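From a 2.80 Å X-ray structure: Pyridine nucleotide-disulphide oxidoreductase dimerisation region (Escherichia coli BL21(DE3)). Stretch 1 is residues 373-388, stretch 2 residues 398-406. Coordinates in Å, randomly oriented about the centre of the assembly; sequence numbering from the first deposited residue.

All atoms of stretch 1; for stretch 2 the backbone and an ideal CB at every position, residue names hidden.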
ATOM      1  N   PRO B 373      13.791   3.514   3.767  1.00 14.84           N
ATOM      2  CA  PRO B 373      13.522   4.721   4.566  1.00 14.14           C
ATOM      3  C   PRO B 373      12.053   4.940   4.881  1.00 22.17           C
ATOM      4  O   PRO B 373      11.740   5.544   5.915  1.00 32.45           O
ATOM      5  CB  PRO B 373      14.085   5.849   3.688  1.00 15.46           C
ATOM      6  CG  PRO B 373      15.109   5.181   2.829  1.00 16.06           C
ATOM      7  CD  PRO B 373      14.550   3.818   2.543  1.00 18.89           C
ATOM      8  N   ARG B 374      11.140   4.471   4.029  1.00 34.87           N
ATOM      9  CA  ARG B 374       9.719   4.645   4.314  1.00 15.98           C
ATOM     10  C   ARG B 374       9.272   3.783   5.489  1.00 19.99           C
ATOM     11  O   ARG B 374       8.341   4.156   6.211  1.00 20.89           O
ATOM     12  CB  ARG B 374       8.891   4.330   3.069  1.00 16.32           C
ATOM     13  CG  ARG B 374       7.392   4.450   3.273  1.00 18.60           C
ATOM     14  CD  ARG B 374       6.915   5.887   3.109  1.00 26.85           C
ATOM     15  NE  ARG B 374       5.780   6.211   3.973  1.00 24.14           N
ATOM     16  CZ  ARG B 374       4.572   5.662   3.873  1.00 19.42           C
ATOM     17  NH1 ARG B 374       3.609   6.028   4.707  1.00 28.86           N
ATOM     18  NH2 ARG B 374       4.322   4.749   2.946  1.00 23.08           N
ATOM     19  N   ALA B 375       9.919   2.633   5.699  1.00 27.31           N
ATOM     20  CA  ALA B 375       9.617   1.829   6.876  1.00 10.62           C
ATOM     21  C   ALA B 375      10.004   2.554   8.158  1.00 14.38           C
ATOM     22  O   ALA B 375       9.337   2.393   9.186  1.00 20.51           O
ATOM     23  CB  ALA B 375      10.327   0.481   6.792  1.00 15.54           C
ATOM     24  N   ARG B 376      11.075   3.349   8.119  1.00 13.90           N
ATOM     25  CA  ARG B 376      11.413   4.189   9.262  1.00 25.95           C
ATOM     26  C   ARG B 376      10.434   5.345   9.412  1.00 27.10           C
ATOM     27  O   ARG B 376      10.153   5.779  10.535  1.00 24.33           O
ATOM     28  CB  ARG B 376      12.838   4.717   9.125  1.00 13.04           C
ATOM     29  CG  ARG B 376      13.674   4.564  10.378  1.00 20.16           C
ATOM     30  CD  ARG B 376      15.152   4.678  10.059  1.00 29.39           C
ATOM     31  NE  ARG B 376      15.739   3.383   9.733  1.00 11.99           N
ATOM     32  CZ  ARG B 376      16.155   2.504  10.638  1.00 21.24           C
ATOM     33  NH1 ARG B 376      16.055   2.780  11.931  1.00 15.76           N
ATOM     34  NH2 ARG B 376      16.679   1.349  10.250  1.00 23.20           N
ATOM     35  N   VAL B 377       9.911   5.856   8.295  1.00 15.17           N
ATOM     36  CA  VAL B 377       8.909   6.914   8.335  1.00 12.43           C
ATOM     37  C   VAL B 377       7.649   6.454   9.062  1.00 22.38           C
ATOM     38  O   VAL B 377       6.920   7.280   9.623  1.00 33.01           O
ATOM     39  CB  VAL B 377       8.608   7.387   6.892  1.00 18.62           C
ATOM     40  CG1 VAL B 377       7.417   8.330   6.847  1.00 11.30           C
ATOM     41  CG2 VAL B 377       9.833   8.061   6.291  1.00 28.09           C
ATOM     42  N   MET B 378       7.393   5.148   9.101  1.00 19.97           N
ATOM     43  CA  MET B 378       6.190   4.601   9.714  1.00 16.99           C
ATOM     44  C   MET B 378       6.459   3.909  11.046  1.00 20.81           C
ATOM     45  O   MET B 378       5.555   3.260  11.585  1.00 21.63           O
ATOM     46  CB  MET B 378       5.506   3.633   8.747  1.00  7.72           C
ATOM     47  CG  MET B 378       5.154   4.256   7.410  1.00 18.76           C
ATOM     48  SD  MET B 378       3.850   3.364   6.546  1.00 21.64           S
ATOM     49  CE  MET B 378       4.821   2.248   5.540  1.00 18.74           C
ATOM     50  N   ASN B 379       7.676   4.025  11.585  1.00 21.97           N
ATOM     51  CA  ASN B 379       8.037   3.440  12.882  1.00 29.71           C
ATOM     52  C   ASN B 379       7.811   1.928  12.910  1.00 22.33           C
ATOM     53  O   ASN B 379       7.234   1.388  13.855  1.00 33.58           O
ATOM     54  CB  ASN B 379       7.280   4.122  14.028  1.00 17.32           C
ATOM     55  CG  ASN B 379       7.904   3.849  15.388  1.00 24.02           C
ATOM     56  OD1 ASN B 379       8.990   3.278  15.480  1.00 30.49           O
ATOM     57  ND2 ASN B 379       7.218   4.259  16.449  1.00 14.84           N
ATOM     58  N   ASP B 380       8.268   1.227  11.859  1.00 18.96           N
ATOM     59  CA  ASP B 380       8.191  -0.242  11.829  1.00 17.70           C
ATOM     60  C   ASP B 380       9.213  -0.739  10.801  1.00 19.48           C
ATOM     61  O   ASP B 380       8.888  -1.106   9.669  1.00 36.98           O
ATOM     62  CB  ASP B 380       6.787  -0.755  11.512  1.00 12.60           C
ATOM     63  CG  ASP B 380       6.573  -2.187  11.989  1.00 16.64           C
ATOM     64  OD1 ASP B 380       5.420  -2.676  11.986  1.00 21.37           O
ATOM     65  OD2 ASP B 380       7.572  -2.825  12.373  1.00 14.35           O
ATOM     66  N   THR B 381      10.480  -0.742  11.213  1.00 15.61           N
ATOM     67  CA  THR B 381      11.571  -1.216  10.372  1.00 13.19           C
ATOM     68  C   THR B 381      11.825  -2.708  10.534  1.00 17.10           C
ATOM     69  O   THR B 381      12.961  -3.162  10.350  1.00 37.88           O
ATOM     70  CB  THR B 381      12.846  -0.423  10.670  1.00 25.05           C
ATOM     71  OG1 THR B 381      13.559  -1.045  11.746  1.00 17.29           O
ATOM     72  CG2 THR B 381      12.507   1.015  11.054  1.00 15.43           C
ATOM     73  N   ARG B 382      10.802  -3.483  10.886  1.00 20.72           N
ATOM     74  CA  ARG B 382      10.931  -4.927  11.007  1.00 27.78           C
ATOM     75  C   ARG B 382      10.635  -5.608   9.674  1.00 15.18           C
ATOM     76  O   ARG B 382       9.947  -5.064   8.807  1.00 15.07           O
ATOM     77  CB  ARG B 382       9.988  -5.469  12.082  1.00  7.86           C
ATOM     78  CG  ARG B 382      10.531  -5.388  13.494  1.00  8.48           C
ATOM     79  CD  ARG B 382       9.450  -5.735  14.499  1.00 13.12           C
ATOM     80  NE  ARG B 382       8.160  -5.164  14.123  1.00  8.40           N
ATOM     81  CZ  ARG B 382       7.096  -5.130  14.919  1.00 19.42           C
ATOM     82  NH1 ARG B 382       7.165  -5.638  16.142  1.00 14.96           N
ATOM     83  NH2 ARG B 382       5.962  -4.592  14.491  1.00 11.61           N
ATOM     84  N   GLY B 383      11.161  -6.814   9.523  1.00 16.75           N
ATOM     85  CA  GLY B 383      10.915  -7.624   8.349  1.00 14.15           C
ATOM     86  C   GLY B 383      12.114  -7.664   7.420  1.00 12.40           C
ATOM     87  O   GLY B 383      13.218  -7.221   7.750  1.00 20.20           O
ATOM     88  N   VAL B 384      11.874  -8.206   6.227  1.00 20.50           N
ATOM     89  CA  VAL B 384      12.928  -8.399   5.237  1.00 23.05           C
ATOM     90  C   VAL B 384      12.272  -8.544   3.872  1.00 14.13           C
ATOM     91  O   VAL B 384      11.098  -8.902   3.765  1.00 13.56           O
ATOM     92  CB  VAL B 384      13.801  -9.633   5.586  1.00 14.69           C
ATOM     93  CG1 VAL B 384      13.048 -10.923   5.293  1.00  6.76           C
ATOM     94  CG2 VAL B 384      15.128  -9.590   4.838  1.00 17.60           C
ATOM     95  N   LEU B 385      13.031  -8.247   2.822  1.00 12.48           N
ATOM     96  CA  LEU B 385      12.614  -8.472   1.447  1.00 14.51           C
ATOM     97  C   LEU B 385      13.549  -9.484   0.803  1.00 26.28           C
ATOM     98  O   LEU B 385      14.763  -9.453   1.030  1.00 18.82           O
ATOM     99  CB  LEU B 385      12.624  -7.174   0.634  1.00 11.86           C
ATOM    100  CG  LEU B 385      11.772  -6.010   1.137  1.00 23.93           C
ATOM    101  CD1 LEU B 385      11.610  -4.969   0.042  1.00 22.39           C
ATOM    102  CD2 LEU B 385      10.421  -6.507   1.612  1.00 15.78           C
ATOM    103  N   LYS B 386      12.982 -10.382   0.002  1.00 12.66           N
ATOM    104  CA  LYS B 386      13.794 -11.321  -0.755  1.00 14.50           C
ATOM    105  C   LYS B 386      12.991 -11.807  -1.950  1.00 13.58           C
ATOM    106  O   LYS B 386      11.777 -12.004  -1.855  1.00 12.22           O
ATOM    107  CB  LYS B 386      14.249 -12.506   0.107  1.00 16.47           C
ATOM    108  CG  LYS B 386      13.139 -13.466   0.486  1.00 17.48           C
ATOM    109  CD  LYS B 386      13.678 -14.724   1.136  1.00 25.83           C
ATOM    110  CE  LYS B 386      14.422 -15.586   0.137  1.00 14.74           C
ATOM    111  NZ  LYS B 386      14.918 -16.836   0.774  1.00 32.09           N
ATOM    112  N   ALA B 387      13.676 -11.976  -3.078  1.00 13.98           N
ATOM    113  CA  ALA B 387      13.073 -12.517  -4.283  1.00 29.39           C
ATOM    114  C   ALA B 387      14.096 -13.397  -4.983  1.00 33.30           C
ATOM    115  O   ALA B 387      15.282 -13.404  -4.640  1.00 19.48           O
ATOM    116  CB  ALA B 387      12.573 -11.410  -5.215  1.00 12.31           C
ATOM    117  N   ILE B 388      13.625 -14.151  -5.970  1.00 12.84           N
ATOM    118  CA  ILE B 388      14.440 -15.140  -6.664  1.00 18.71           C
ATOM    119  C   ILE B 388      14.421 -14.813  -8.149  1.00 18.28           C
ATOM    120  O   ILE B 388      13.348 -14.724  -8.758  1.00 23.53           O
ATOM    121  CB  ILE B 388      13.938 -16.569  -6.406  1.00 18.21           C
ATOM    122  CG1 ILE B 388      13.833 -16.819  -4.901  1.00 18.50           C
ATOM    123  CG2 ILE B 388      14.868 -17.587  -7.048  1.00 24.35           C
ATOM    124  CD1 ILE B 388      12.696 -17.724  -4.516  1.00 19.10           C
ATOM    125  N   UNK B 398       9.822 -15.939  -7.679  1.00 24.84           N
ATOM    126  CA  UNK B 398       9.054 -15.776  -6.462  1.00 14.50           C
ATOM    127  C   UNK B 398       9.587 -14.611  -5.658  1.00 21.09           C
ATOM    128  O   UNK B 398      10.686 -14.104  -5.910  1.00 22.07           O
ATOM    129  CB  UNK B 398       9.080 -17.059  -5.628  1.00 14.50           C
ATOM    130  N   UNK B 399       8.784 -14.196  -4.682  1.00 19.02           N
ATOM    131  CA  UNK B 399       9.149 -13.088  -3.814  1.00 14.46           C
ATOM    132  C   UNK B 399       8.601 -13.344  -2.417  1.00  8.63           C
ATOM    133  O   UNK B 399       7.590 -14.027  -2.249  1.00 16.10           O
ATOM    134  CB  UNK B 399       8.627 -11.761  -4.369  1.00 14.46           C
ATOM    135  N   UNK B 400       9.288 -12.792  -1.417  1.00 14.23           N
ATOM    136  CA  UNK B 400       8.864 -12.850  -0.020  1.00 15.38           C
ATOM    137  C   UNK B 400       8.943 -11.426   0.526  1.00 12.30           C
ATOM    138  O   UNK B 400      10.033 -10.927   0.815  1.00 14.69           O
ATOM    139  CB  UNK B 400       9.725 -13.815   0.797  1.00 15.38           C
ATOM    140  N   UNK B 401       7.798 -10.770   0.649  1.00 11.04           N
ATOM    141  CA  UNK B 401       7.733  -9.376   1.073  1.00  9.79           C
ATOM    142  C   UNK B 401       7.202  -9.336   2.502  1.00 17.49           C
ATOM    143  O   UNK B 401       5.989  -9.371   2.725  1.00 37.37           O
ATOM    144  CB  UNK B 401       6.853  -8.548   0.134  1.00  9.79           C
ATOM    145  N   UNK B 402       8.119  -9.290   3.464  1.00 21.12           N
ATOM    146  CA  UNK B 402       7.794  -9.191   4.885  1.00 11.03           C
ATOM    147  C   UNK B 402       8.062  -7.750   5.299  1.00 23.99           C
ATOM    148  O   UNK B 402       9.146  -7.410   5.777  1.00 20.74           O
ATOM    149  CB  UNK B 402       8.605 -10.179   5.726  1.00 11.03           C
ATOM    150  N   UNK B 403       7.065  -6.893   5.105  1.00 15.35           N
ATOM    151  CA  UNK B 403       7.228  -5.472   5.358  1.00 23.83           C
ATOM    152  C   UNK B 403       5.868  -4.864   5.664  1.00 31.63           C
ATOM    153  O   UNK B 403       4.824  -5.497   5.485  1.00 24.72           O
ATOM    154  CB  UNK B 403       7.884  -4.772   4.166  1.00 23.83           C
ATOM    155  N   UNK B 404       5.893  -3.620   6.138  1.00 29.54           N
ATOM    156  CA  UNK B 404       4.664  -2.849   6.243  1.00 21.85           C
ATOM    157  C   UNK B 404       4.150  -2.553   4.840  1.00 33.43           C
ATOM    158  O   UNK B 404       4.931  -2.279   3.917  1.00 39.77           O
ATOM    159  CB  UNK B 404       4.889  -1.556   7.029  1.00 21.85           C
ATOM    160  N   UNK B 405       2.829  -2.631   4.670  1.00 36.48           N
ATOM    161  CA  UNK B 405       2.178  -2.447   3.372  1.00 24.70           C
ATOM    162  C   UNK B 405       2.632  -3.492   2.355  1.00 33.14           C
ATOM    163  O   UNK B 405       2.650  -3.235   1.149  1.00 23.90           O
ATOM    164  CB  UNK B 405       2.463  -1.043   2.835  1.00 24.70           C
ATOM    165  N   UNK B 406       2.996  -4.684   2.833  1.00 21.93           N
ATOM    166  CA  UNK B 406       3.374  -5.755   1.917  1.00 27.24           C
ATOM    167  C   UNK B 406       2.193  -6.209   1.068  1.00 20.25           C
ATOM    168  O   UNK B 406       2.384  -6.659  -0.067  1.00 14.52           O
ATOM    169  CB  UNK B 406       3.943  -6.942   2.697  1.00 27.24           C
TER

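Residues 398-402 run antiparallel to strand 384-388, with 176° between the two directions, and the register sets what each position meets.

Position 398 lies opposite I388, and its backbone oxygen accepts a hydrogen bond from I388 N (2.9 Å from N to O of 398). An ideal CB here would fall 3.8 Å from I388 CD1, close but without a clash, so a small residue fits easily and a larger one is not excluded by stretch 1. The extended backbone, phi/psi -176/166, does not demand glycine either. The residue is G398, whose backbone lies against I388 without a side chain of its own.

At 399 the strand pair is of the non-hydrogen-bonded kind, and CA-to-CB points to the same sheet face as A387. The two CA atoms of 399 and A387 are just 4.0 Å apart, a tight pairing that favours a small side chain, although a longer one could turn away from the neighbouring strand. A399 is deposited; its CB packs 4.1 Å from A387 CB, and its CA makes a CA-H...O contact with K386 O at 3.5 Å.

Position 400 forms a hydrogen-bonded pair with K386: its N donates to K386 O at 2.6 Å, and its O accepts from K386 N at 3.1 Å. The ideal CB sits a tight 3.4 Å from K386 CG, on the face that carries the lysine's aliphatic stem. Alanine, serine, threonine or cysteine would suit. The residue is S400, chi1 m, whose CB rests against that stem while OG makes no hydrogen bond to stretch 1.

The CB at 401 shares a face with L385 and lies 4.4 Å from L385 CD2. This is an apolar neighbour with no polar group to satisfy, so leucine, isoleucine, valine or methionine would all serve. L401, in the m,t rotamer, brings its CD2 to 3.8 Å from L385 CD2.

Position 402 pairs with V384 through two hydrogen bonds, V384 N to O of 402 at 2.9 Å and N of 402 to V384 O at 3.0 Å. Its CB points to the face of V384, beside G383, where an aliphatic side chain can lie along the glycine. L402, in the t,p rotamer, places CG 3.9 Å from G383 CA. Its O also lies 3.1 Å from G383 CA in a CA-H...O contact, and a CB on G383 would clash with that oxygen.

At 403 the CB is directed sideways, 4.0 Å from L385 CD2; a small or medium apolar residue fits. C403 places SG 3.5 Å from L385 CD2 and opens a type II turn.

Position 404 points toward stretch 1, between M378 CE and D380, and invites a branched aliphatic residue. V404 sets CG2 3.7 Å from M378 CE and CG1 3.6 Å from D380 OD1.

Position 405 has positive phi (61/30), which favours glycine, asparagine or aspartate, and R374 nearby favours an acid. D405 OD2 stands 4.5 Å from R374 NH2, beyond salt-bridge range, and 3.7 Å from M378 CE.

Position 406 meets nothing of stretch 1, leaving the choice open; it is S406.

Stretch 2 (398-406) GASLLCVDS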
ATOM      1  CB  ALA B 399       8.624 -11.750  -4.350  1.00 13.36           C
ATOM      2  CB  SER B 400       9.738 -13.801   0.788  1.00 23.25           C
ATOM      3  OG  SER B 400       9.492 -15.148   0.428  1.00 16.87           O
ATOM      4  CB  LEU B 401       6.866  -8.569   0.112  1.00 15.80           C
ATOM      5  CG  LEU B 401       7.389  -8.565  -1.329  1.00 13.80           C
ATOM      6  CD1 LEU B 401       6.647  -7.553  -2.181  1.00 18.42           C
ATOM      7  CD2 LEU B 401       8.886  -8.294  -1.363  1.00  8.15           C
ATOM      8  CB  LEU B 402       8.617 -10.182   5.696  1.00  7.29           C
ATOM      9  CG  LEU B 402       8.299 -10.300   7.185  1.00 11.59           C
ATOM     10  CD1 LEU B 402       6.810 -10.494   7.409  1.00 12.60           C
ATOM     11  CD2 LEU B 402       9.088 -11.439   7.814  1.00 10.28           C
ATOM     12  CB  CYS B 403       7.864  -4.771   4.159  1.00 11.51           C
ATOM     13  SG  CYS B 403       7.217  -5.354   2.589  1.00 32.89           S
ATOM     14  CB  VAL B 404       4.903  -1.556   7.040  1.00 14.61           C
ATOM     15  CG1 VAL B 404       4.843  -1.839   8.533  1.00 11.22           C
ATOM     16  CG2 VAL B 404       6.241  -0.943   6.664  1.00 15.98           C
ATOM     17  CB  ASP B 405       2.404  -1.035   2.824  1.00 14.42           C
ATOM     18  CG  ASP B 405       1.420  -0.031   3.384  1.00 21.08           C
ATOM     19  OD1 ASP B 405       0.232  -0.386   3.531  1.00 23.59           O
ATOM     20  OD2 ASP B 405       1.834   1.109   3.682  1.00 19.83           O
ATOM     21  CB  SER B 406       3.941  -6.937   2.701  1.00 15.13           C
ATOM     22  OG  SER B 406       3.074  -7.304   3.758  1.00 28.59           O
TER
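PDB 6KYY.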